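Local coordinates for protein lactococcal phage P2 ORF15 (Lactococcus phage p2, PDB 2WZP) that probably builds the central hub ring of the phage tail-tip baseplate, as distal tail (Dit) proteins do in other siphophages, at residues Y33-N38 with K108-D113; S60-Q65 with T162-Y167; N112-K117 with I156-I161. All blocks are in the same frame, centred on the assembly; numbering follows the deposited sequence.

Overall arrangement
Contacts 1 and 3 both use helix 100-115, and their centres lie about 8 Å apart. In contact 1 the helix meets strand 32-36, in contact 3 strand 153-163 of the same seven-stranded antiparallel sheet; together they hold it against the sheet of the N-terminal domain. Contact 2 is centred about 19 Å from contact 1 and about 15 Å from contact 3, at the junction with the C-terminal domain. Along the chain, 33-38 comes first, then 60-65, the overlapping helical segments 108-113 and 112-117, and finally 156-161 running straight into 162-167. Contacts 1 and 3 both touch one neighbouring subunit and contact 2 another, so helix packing and domain junction both lie at subunit interfaces.

Contact 1 (Y33-N38 with K108-D113); sequences YKIHTN and KDFVND
Ile35 and Phe110 make one of the two touching pairs: Ile35 CG1 sits 4.2 Å from Phe110 CZ, near the plane of the ring and at its edge, and the two side chains cross at about a right angle. Phe110 reaches this far because its CG is anti to the backbone N (chi1 -174°), which sends the ring off the helix flank to the strand. Two residues further along the first segment, Thr37 CG2 lies 4.0 Å from Asp113 O and 4.1 Å from Asp113 CB, so the threonine methyl, not its hydroxyl, lies against Asp113 on the helix. The hydroxyl is engaged elsewhere, hydrogen-bonded through OG1 to Lys45 N.

In the next shell, Trp47 meets the Phe110 ring edge-to-face and hydrogen-bonds through NE1 to Asp113 OD2, the same oxygen that takes a salt bridge from Lys45 NZ. Lys45 and Trp47, just before and on strand 46-48 beside strand 32-36, thus also hold the helix. Ile35 touches Val120, Leu122 and Phe56 as well.

Helix 100-115 here packs across a face of the antiparallel N-terminal sheet. The two segments meet directly through van der Waals contacts, and Lys45 and Trp47 supply the polar ties. Two such partners on one oxygen would be expected to favour an ionised Asp113 carboxylate and to fix its rotation beside the Thr37 methyl.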
loop_
_atom_site.group_PDB
_atom_site.type_symbol
_atom_site.label_atom_id
_atom_site.label_comp_id
_atom_site.label_asym_id
_atom_site.label_seq_id
_atom_site.Cartn_x
_atom_site.Cartn_y
_atom_site.Cartn_z
ATOM N N TYR M 33 -22.123 -24.197 -15.478
ATOM C CA TYR M 33 -22.902 -23.867 -14.289
ATOM C C TYR M 33 -24.303 -23.499 -14.721
ATOM O O TYR M 33 -24.475 -22.833 -15.737
ATOM C CB TYR M 33 -22.310 -22.677 -13.511
ATOM C CG TYR M 33 -21.045 -22.960 -12.735
ATOM C CD1 TYR M 33 -20.996 -23.981 -11.788
ATOM C CD2 TYR M 33 -19.939 -22.125 -12.847
ATOM C CE1 TYR M 33 -19.842 -24.221 -11.044
ATOM C CE2 TYR M 33 -18.790 -22.334 -12.080
ATOM C CZ TYR M 33 -18.737 -23.400 -11.203
ATOM O OH TYR M 33 -17.610 -23.597 -10.447
ATOM N N LYS M 34 -25.307 -23.892 -13.941
ATOM C CA LYS M 34 -26.700 -23.531 -14.229
ATOM C C LYS M 34 -27.405 -23.270 -12.919
ATOM O O LYS M 34 -27.088 -23.919 -11.927
ATOM C CB LYS M 34 -27.429 -24.664 -14.986
ATOM C CG LYS M 34 -26.985 -24.830 -16.412
ATOM C CD LYS M 34 -27.613 -26.035 -17.043
ATOM C CE LYS M 34 -27.295 -26.147 -18.518
ATOM N NZ LYS M 34 -25.852 -26.382 -18.752
ATOM N N ILE M 35 -28.353 -22.337 -12.900
ATOM C CA ILE M 35 -29.164 -22.062 -11.720
ATOM C C ILE M 35 -30.565 -22.600 -12.024
ATOM O O ILE M 35 -31.153 -22.212 -13.029
ATOM C CB ILE M 35 -29.141 -20.552 -11.335
ATOM C CG1 ILE M 35 -27.789 -20.148 -10.677
ATOM C CG2 ILE M 35 -30.349 -20.128 -10.463
ATOM C CD1 ILE M 35 -27.424 -20.788 -9.276
ATOM N N HIS M 36 -31.060 -23.546 -11.199
ATOM C CA HIS M 36 -32.397 -24.130 -11.337
ATOM C C HIS M 36 -33.264 -23.541 -10.252
ATOM O O HIS M 36 -32.836 -23.490 -9.092
ATOM C CB HIS M 36 -32.365 -25.653 -11.167
ATOM C CG HIS M 36 -31.563 -26.376 -12.191
ATOM N ND1 HIS M 36 -32.168 -27.043 -13.236
ATOM C CD2 HIS M 36 -30.223 -26.545 -12.279
ATOM C CE1 HIS M 36 -31.181 -27.578 -13.935
ATOM N NE2 HIS M 36 -29.991 -27.302 -13.397
ATOM N N THR M 37 -34.486 -23.113 -10.611
ATOM C CA THR M 37 -35.440 -22.568 -9.633
ATOM C C THR M 37 -36.215 -23.700 -8.937
ATOM O O THR M 37 -36.757 -23.495 -7.848
ATOM C CB THR M 37 -36.372 -21.514 -10.248
ATOM O OG1 THR M 37 -37.078 -22.094 -11.337
ATOM C CG2 THR M 37 -35.626 -20.238 -10.681
ATOM N N ASN M 38 -36.243 -24.905 -9.550
ATOM C CA ASN M 38 -36.912 -26.062 -8.978
ATOM C C ASN M 38 -36.466 -27.357 -9.632
ATOM O O ASN M 38 -37.227 -27.974 -10.383
ATOM C CB ASN M 38 -38.417 -25.888 -9.041
ATOM C CG ASN M 38 -39.196 -26.895 -8.246
ATOM O OD1 ASN M 38 -38.677 -27.705 -7.460
ATOM N ND2 ASN M 38 -40.474 -26.896 -8.486
ATOM N N LYS M 108 -33.149 -7.826 -12.767
ATOM C CA LYS M 108 -34.432 -7.891 -12.069
ATOM C C LYS M 108 -35.017 -9.303 -12.108
ATOM O O LYS M 108 -35.424 -9.818 -11.065
ATOM C CB LYS M 108 -35.412 -6.881 -12.679
ATOM C CG LYS M 108 -36.650 -6.636 -11.845
ATOM C CD LYS M 108 -37.552 -5.609 -12.504
ATOM C CE LYS M 108 -38.939 -5.594 -11.891
ATOM N NZ LYS M 108 -39.682 -6.865 -12.131
ATOM N N ASP M 109 -35.033 -9.946 -13.288
ATOM C CA ASP M 109 -35.585 -11.292 -13.425
ATOM C C ASP M 109 -34.753 -12.348 -12.749
ATOM O O ASP M 109 -35.316 -13.193 -12.059
ATOM C CB ASP M 109 -35.839 -11.651 -14.898
ATOM C CG ASP M 109 -36.944 -10.866 -15.592
ATOM O OD1 ASP M 109 -37.619 -10.028 -14.910
ATOM O OD2 ASP M 109 -37.150 -11.090 -16.793
ATOM N N PHE M 110 -33.426 -12.312 -12.920
ATOM C CA PHE M 110 -32.537 -13.284 -12.303
ATOM C C PHE M 110 -32.619 -13.274 -10.788
ATOM O O PHE M 110 -32.786 -14.329 -10.182
ATOM C CB PHE M 110 -31.099 -13.051 -12.751
ATOM C CG PHE M 110 -30.141 -14.110 -12.273
ATOM C CD1 PHE M 110 -30.208 -15.403 -12.773
ATOM C CD2 PHE M 110 -29.171 -13.814 -11.324
ATOM C CE1 PHE M 110 -29.333 -16.384 -12.329
ATOM C CE2 PHE M 110 -28.290 -14.797 -10.882
ATOM C CZ PHE M 110 -28.372 -16.072 -11.395
ATOM N N VAL M 111 -32.490 -12.089 -10.179
ATOM C CA VAL M 111 -32.492 -11.925 -8.727
ATOM C C VAL M 111 -33.851 -12.278 -8.131
ATOM O O VAL M 111 -33.895 -13.052 -7.163
ATOM C CB VAL M 111 -31.923 -10.554 -8.261
ATOM C CG1 VAL M 111 -31.979 -10.411 -6.744
ATOM C CG2 VAL M 111 -30.496 -10.351 -8.768
ATOM N N ASN M 112 -34.955 -11.788 -8.743
ATOM C CA ASN M 112 -36.300 -12.093 -8.238
ATOM C C ASN M 112 -36.697 -13.523 -8.431
ATOM O O ASN M 112 -37.529 -14.006 -7.670
ATOM C CB ASN M 112 -37.373 -11.117 -8.713
ATOM C CG ASN M 112 -37.226 -9.730 -8.140
ATOM O OD1 ASN M 112 -37.303 -9.497 -6.934
ATOM N ND2 ASN M 112 -37.010 -8.771 -8.991
ATOM N N ASP M 113 -36.085 -14.222 -9.398
ATOM C CA ASP M 113 -36.321 -15.646 -9.613
ATOM C C ASP M 113 -35.711 -16.431 -8.480
ATOM O O ASP M 113 -36.319 -17.393 -8.029
ATOM C CB ASP M 113 -35.734 -16.112 -10.948
ATOM C CG ASP M 113 -36.635 -15.916 -12.147
ATOM O OD1 ASP M 113 -37.746 -15.335 -11.980
ATOM O OD2 ASP M 113 -36.216 -16.283 -13.258
#

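Contact 2 (S60-Q65 with T162-Y167); sequences SNLGLQ and TKWYTY
Lys163 stretches its side chain out to the carbonyls of Leu62 and Gly63. Its CG is anti to the backbone N (chi1 -167°) and the chain stays extended beyond that point, putting NZ 3.0 Å from Leu62 O in a weak hydrogen bond. Gly63 O is close as well, but at a poor angle, and the ammonium group has a further partner in Gln86 OE1. On its way the lysine passes over the indole of Trp164, with CG 3.7 Å above the ring plane and centred on it. Leu62 completes this direct, close-packed part by setting CD2 4.2 Å from Trp164 CZ2.

The rest of the interface is looser and mediated by water. One water donates to Leu62 O and accepts from Trp164 NE1 at 2.7 Å, filling in where the indole N-H and the carbonyl stand too far apart to bond. A second donates to Asn61 O and accepts from Lys163 NZ. The loop keeps its shape through an Asx turn, Gly63 N donating to Asn61 OD1 at 2.8 Å.

Trp164 and Tyr165 form a G1 beta bulge opposite Tyr132 where strand 153-163 gives way to strand 165-173, leading into the C-terminal domain. On the other flank, Leu64 and Gln65, at the start of strand 64-67, pair in an antiparallel ladder with a strand of a neighbouring subunit, so the sheet runs on across the interface.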
loop_
_atom_site.group_PDB
_atom_site.type_symbol
_atom_site.label_atom_id
_atom_site.label_comp_id
_atom_site.label_asym_id
_atom_site.label_seq_id
_atom_site.Cartn_x
_atom_site.Cartn_y
_atom_site.Cartn_z
ATOM N N SER M 60 -15.576 -18.024 -5.425
ATOM C CA SER M 60 -14.614 -17.684 -4.376
ATOM C C SER M 60 -13.903 -18.925 -3.869
ATOM O O SER M 60 -12.674 -18.949 -3.829
ATOM C CB SER M 60 -15.282 -16.903 -3.254
ATOM O OG SER M 60 -16.371 -17.635 -2.729
ATOM N N ASN M 61 -14.667 -19.983 -3.553
ATOM C CA ASN M 61 -14.099 -21.232 -3.052
ATOM C C ASN M 61 -15.122 -22.348 -3.138
ATOM O O ASN M 61 -16.205 -22.245 -2.571
ATOM C CB ASN M 61 -13.653 -21.051 -1.613
ATOM C CG ASN M 61 -12.785 -22.128 -1.021
ATOM O OD1 ASN M 61 -12.377 -23.104 -1.666
ATOM N ND2 ASN M 61 -12.494 -21.965 0.260
ATOM N N LEU M 62 -14.759 -23.422 -3.841
ATOM C CA LEU M 62 -15.553 -24.639 -3.964
ATOM C C LEU M 62 -14.937 -25.720 -3.066
ATOM O O LEU M 62 -15.351 -26.881 -3.106
ATOM C CB LEU M 62 -15.590 -25.119 -5.430
ATOM C CG LEU M 62 -16.196 -24.184 -6.463
ATOM C CD1 LEU M 62 -16.040 -24.777 -7.822
ATOM C CD2 LEU M 62 -17.662 -23.847 -6.145
ATOM N N GLY M 63 -13.955 -25.314 -2.259
ATOM C CA GLY M 63 -13.282 -26.163 -1.289
ATOM C C GLY M 63 -14.049 -26.260 0.009
ATOM O O GLY M 63 -15.259 -26.016 0.040
ATOM N N LEU M 64 -13.363 -26.661 1.082
ATOM C CA LEU M 64 -13.979 -26.843 2.402
ATOM C C LEU M 64 -12.973 -26.686 3.513
ATOM O O LEU M 64 -11.752 -26.622 3.265
ATOM C CB LEU M 64 -14.693 -28.236 2.532
ATOM C CG LEU M 64 -13.941 -29.529 2.208
ATOM C CD1 LEU M 64 -12.897 -29.830 3.243
ATOM C CD2 LEU M 64 -14.879 -30.676 2.264
ATOM N N GLN M 65 -13.494 -26.688 4.748
ATOM C CA GLN M 65 -12.698 -26.615 5.964
ATOM C C GLN M 65 -13.101 -27.785 6.827
ATOM O O GLN M 65 -14.223 -28.282 6.723
ATOM C CB GLN M 65 -12.903 -25.299 6.746
ATOM C CG GLN M 65 -12.418 -24.045 6.040
ATOM C CD GLN M 65 -13.536 -23.400 5.253
ATOM O OE1 GLN M 65 -14.576 -22.989 5.806
ATOM N NE2 GLN M 65 -13.337 -23.289 3.940
ATOM N N THR M 162 -26.924 -27.700 0.884
ATOM C CA THR M 162 -26.522 -29.067 0.549
ATOM C C THR M 162 -25.476 -28.990 -0.518
ATOM O O THR M 162 -25.803 -28.715 -1.645
ATOM C CB THR M 162 -27.775 -29.855 0.160
ATOM O OG1 THR M 162 -28.603 -29.969 1.314
ATOM C CG2 THR M 162 -27.459 -31.220 -0.276
ATOM N N LYS M 163 -24.212 -29.137 -0.156
ATOM C CA LYS M 163 -23.173 -29.009 -1.154
ATOM C C LYS M 163 -22.592 -30.300 -1.648
ATOM O O LYS M 163 -21.937 -31.030 -0.932
ATOM C CB LYS M 163 -22.067 -28.067 -0.722
ATOM C CG LYS M 163 -21.162 -27.696 -1.833
ATOM C CD LYS M 163 -20.046 -26.910 -1.306
ATOM C CE LYS M 163 -18.821 -27.096 -2.096
ATOM N NZ LYS M 163 -17.680 -26.762 -1.257
ATOM N N TRP M 164 -22.873 -30.498 -2.927
ATOM C CA TRP M 164 -22.537 -31.615 -3.772
ATOM C C TRP M 164 -23.405 -32.842 -3.519
ATOM O O TRP M 164 -23.284 -33.530 -2.541
ATOM C CB TRP M 164 -21.054 -31.894 -3.793
ATOM C CG TRP M 164 -20.200 -30.734 -4.217
ATOM C CD1 TRP M 164 -18.925 -30.527 -3.871
ATOM C CD2 TRP M 164 -20.570 -29.627 -5.033
ATOM N NE1 TRP M 164 -18.461 -29.384 -4.415
ATOM C CE2 TRP M 164 -19.458 -28.806 -5.137
ATOM C CE3 TRP M 164 -21.737 -29.249 -5.682
ATOM C CZ2 TRP M 164 -19.469 -27.637 -5.858
ATOM C CZ3 TRP M 164 -21.743 -28.098 -6.395
ATOM C CH2 TRP M 164 -20.623 -27.300 -6.477
ATOM N N TYR M 165 -24.385 -32.999 -4.393
ATOM C CA TYR M 165 -25.282 -34.121 -4.372
ATOM C C TYR M 165 -25.670 -34.484 -5.788
ATOM O O TYR M 165 -25.433 -33.724 -6.727
ATOM C CB TYR M 165 -26.519 -33.850 -3.481
ATOM C CG TYR M 165 -27.575 -32.922 -4.043
ATOM C CD1 TYR M 165 -28.592 -33.405 -4.865
ATOM C CD2 TYR M 165 -27.583 -31.572 -3.720
ATOM C CE1 TYR M 165 -29.579 -32.561 -5.361
ATOM C CE2 TYR M 165 -28.559 -30.717 -4.213
ATOM C CZ TYR M 165 -29.567 -31.215 -5.019
ATOM O OH TYR M 165 -30.516 -30.349 -5.518
ATOM N N THR M 166 -26.241 -35.673 -5.918
ATOM C CA THR M 166 -26.830 -36.268 -7.099
ATOM C C THR M 166 -28.004 -37.040 -6.575
ATOM O O THR M 166 -28.061 -37.348 -5.374
ATOM C CB THR M 166 -25.871 -37.201 -7.881
ATOM O OG1 THR M 166 -25.428 -38.266 -7.057
ATOM C CG2 THR M 166 -24.697 -36.478 -8.489
ATOM N N TYR M 167 -28.937 -37.364 -7.466
ATOM C CA TYR M 167 -30.082 -38.157 -7.076
ATOM C C TYR M 167 -29.907 -39.531 -7.606
ATOM O O TYR M 167 -29.392 -39.733 -8.713
ATOM C CB TYR M 167 -31.397 -37.548 -7.574
ATOM C CG TYR M 167 -31.930 -36.409 -6.729
ATOM C CD1 TYR M 167 -32.302 -36.615 -5.403
ATOM C CD2 TYR M 167 -32.142 -35.144 -7.281
ATOM C CE1 TYR M 167 -32.792 -35.571 -4.619
ATOM C CE2 TYR M 167 -32.684 -34.106 -6.522
ATOM C CZ TYR M 167 -32.991 -34.322 -5.185
ATOM O OH TYR M 167 -33.542 -33.331 -4.418
HETATM O O HOH W 1 -18.047 -23.550 -1.197
HETATM O O HOH W 2 -15.743 -29.326 -4.509
#

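Contact 3 (N112-K117 with I156-I161); sequences NDILSK and ITFDII
Ile114 and Ile156 reach toward each other tip to tip, with their CD1 methyls 3.9 Å apart. One comes from helix 100-115, the other from strand 153-163, and both point their CB toward the opposite segment. Ile156 gains its reach from a stretched conformation, CG1 anti to the backbone N (chi1 -160°) and CD1 carried on in the same sense, so that the methyl is held well clear of the strand.

The same Ile114 CD1 also touches Phe158, the next residue on this face of the strand. Here the methyl lies 4.2 Å from Phe158 CZ, at the ring edge and near its plane. Phe158 and Ile114 approach from opposite directions. A single methyl is therefore received by an aliphatic tip and an aromatic rim, a purely apolar meeting in which no hydrogen bond passes between the segments.

Ser116 OG, two residues after Ile114, donates to Asp113 O at 2.9 Å, lying above the carbonyl plane.

On the sheet side, Leu137 of strand 130-140 touches both isoleucines, and Leu135 touches Phe158. Phe56, from strand 54-57, packs against both Ile156 and Phe158. Strand 153-163 runs between strands 130-140 and 89-95, so this part of helix 100-115 packs over the inner strands of the sheet, while Leu115 packs on Leu64 of a neighbouring subunit.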
loop_
_atom_site.group_PDB
_atom_site.type_symbol
_atom_site.label_atom_id
_atom_site.label_comp_id
_atom_site.label_asym_id
_atom_site.label_seq_id
_atom_site.Cartn_x
_atom_site.Cartn_y
_atom_site.Cartn_z
ATOM N N ASN M 112 -34.955 -11.788 -8.743
ATOM C CA ASN M 112 -36.300 -12.093 -8.238
ATOM C C ASN M 112 -36.697 -13.523 -8.431
ATOM O O ASN M 112 -37.529 -14.006 -7.670
ATOM C CB ASN M 112 -37.373 -11.117 -8.713
ATOM C CG ASN M 112 -37.226 -9.730 -8.140
ATOM O OD1 ASN M 112 -37.303 -9.497 -6.934
ATOM N ND2 ASN M 112 -37.010 -8.771 -8.991
ATOM N N ASP M 113 -36.085 -14.222 -9.398
ATOM C CA ASP M 113 -36.321 -15.646 -9.613
ATOM C C ASP M 113 -35.711 -16.431 -8.480
ATOM O O ASP M 113 -36.319 -17.393 -8.029
ATOM C CB ASP M 113 -35.734 -16.112 -10.948
ATOM C CG ASP M 113 -36.635 -15.916 -12.147
ATOM O OD1 ASP M 113 -37.746 -15.335 -11.980
ATOM O OD2 ASP M 113 -36.216 -16.283 -13.258
ATOM N N ILE M 114 -34.513 -16.012 -8.016
ATOM C CA ILE M 114 -33.803 -16.591 -6.868
ATOM C C ILE M 114 -34.621 -16.290 -5.620
ATOM O O ILE M 114 -34.986 -17.210 -4.884
ATOM C CB ILE M 114 -32.332 -16.072 -6.745
ATOM C CG1 ILE M 114 -31.455 -16.621 -7.907
ATOM C CG2 ILE M 114 -31.732 -16.421 -5.369
ATOM C CD1 ILE M 114 -30.165 -15.957 -8.122
ATOM N N LEU M 115 -34.958 -14.998 -5.425
ATOM C CA LEU M 115 -35.715 -14.512 -4.275
ATOM C C LEU M 115 -37.104 -15.125 -4.110
ATOM O O LEU M 115 -37.603 -15.177 -2.995
ATOM C CB LEU M 115 -35.762 -12.970 -4.258
ATOM C CG LEU M 115 -34.455 -12.217 -3.936
ATOM C CD1 LEU M 115 -34.649 -10.729 -4.006
ATOM C CD2 LEU M 115 -33.890 -12.595 -2.567
ATOM N N SER M 116 -37.716 -15.604 -5.194
ATOM C CA SER M 116 -39.064 -16.181 -5.157
ATOM C C SER M 116 -39.119 -17.637 -4.614
ATOM O O SER M 116 -40.206 -18.139 -4.346
ATOM C CB SER M 116 -39.710 -16.083 -6.533
ATOM O OG SER M 116 -39.087 -17.013 -7.405
ATOM N N LYS M 117 -37.966 -18.313 -4.453
ATOM C CA LYS M 117 -37.916 -19.691 -3.976
ATOM C C LYS M 117 -37.246 -19.760 -2.620
ATOM O O LYS M 117 -36.413 -18.923 -2.318
ATOM C CB LYS M 117 -37.139 -20.572 -4.969
ATOM C CG LYS M 117 -37.617 -20.593 -6.430
ATOM C CD LYS M 117 -39.131 -20.830 -6.682
ATOM C CE LYS M 117 -39.626 -22.237 -6.527
ATOM N NZ LYS M 117 -40.585 -22.584 -7.634
ATOM N N ILE M 156 -22.482 -11.777 -6.289
ATOM C CA ILE M 156 -23.565 -12.570 -5.710
ATOM C C ILE M 156 -22.951 -13.580 -4.726
ATOM O O ILE M 156 -21.896 -14.142 -5.031
ATOM C CB ILE M 156 -24.490 -13.190 -6.790
ATOM C CG1 ILE M 156 -25.859 -13.593 -6.197
ATOM C CG2 ILE M 156 -23.825 -14.324 -7.606
ATOM C CD1 ILE M 156 -26.882 -14.066 -7.177
ATOM N N THR M 157 -23.548 -13.735 -3.528
ATOM C CA THR M 157 -23.068 -14.651 -2.476
ATOM C C THR M 157 -24.187 -15.579 -2.033
ATOM O O THR M 157 -25.317 -15.138 -1.789
ATOM C CB THR M 157 -22.504 -13.906 -1.267
ATOM O OG1 THR M 157 -21.599 -12.898 -1.695
ATOM C CG2 THR M 157 -21.846 -14.828 -0.242
ATOM N N PHE M 158 -23.842 -16.861 -1.885
ATOM C CA PHE M 158 -24.786 -17.869 -1.477
ATOM C C PHE M 158 -24.361 -18.581 -0.250
ATOM O O PHE M 158 -23.209 -19.016 -0.132
ATOM C CB PHE M 158 -24.957 -18.927 -2.572
ATOM C CG PHE M 158 -25.610 -18.434 -3.829
ATOM C CD1 PHE M 158 -26.994 -18.385 -3.938
ATOM C CD2 PHE M 158 -24.845 -18.077 -4.937
ATOM C CE1 PHE M 158 -27.602 -17.943 -5.118
ATOM C CE2 PHE M 158 -25.460 -17.660 -6.128
ATOM C CZ PHE M 158 -26.833 -17.588 -6.202
ATOM N N ASP M 159 -25.339 -18.812 0.619
ATOM C CA ASP M 159 -25.195 -19.672 1.779
ATOM C C ASP M 159 -25.432 -21.086 1.255
ATOM O O ASP M 159 -26.293 -21.294 0.416
ATOM C CB ASP M 159 -26.248 -19.342 2.840
ATOM C CG ASP M 159 -25.862 -18.237 3.800
ATOM O OD1 ASP M 159 -24.673 -18.217 4.243
ATOM O OD2 ASP M 159 -26.782 -17.502 4.258
ATOM N N ILE M 160 -24.665 -22.039 1.750
ATOM C CA ILE M 160 -24.743 -23.461 1.407
ATOM C C ILE M 160 -25.823 -24.141 2.241
ATOM O O ILE M 160 -25.907 -23.912 3.454
ATOM C CB ILE M 160 -23.365 -24.130 1.702
ATOM C CG1 ILE M 160 -22.165 -23.427 1.005
ATOM C CG2 ILE M 160 -23.388 -25.649 1.476
ATOM C CD1 ILE M 160 -22.055 -23.464 -0.511
ATOM N N ILE M 161 -26.596 -25.042 1.609
ATOM C CA ILE M 161 -27.590 -25.864 2.287
ATOM C C ILE M 161 -27.124 -27.269 2.139
ATOM O O ILE M 161 -26.900 -27.949 3.145
ATOM C CB ILE M 161 -29.038 -25.643 1.792
ATOM C CG1 ILE M 161 -29.465 -24.200 2.088
ATOM C CG2 ILE M 161 -30.034 -26.657 2.420
ATOM C CD1 ILE M 161 -30.336 -23.633 1.074
#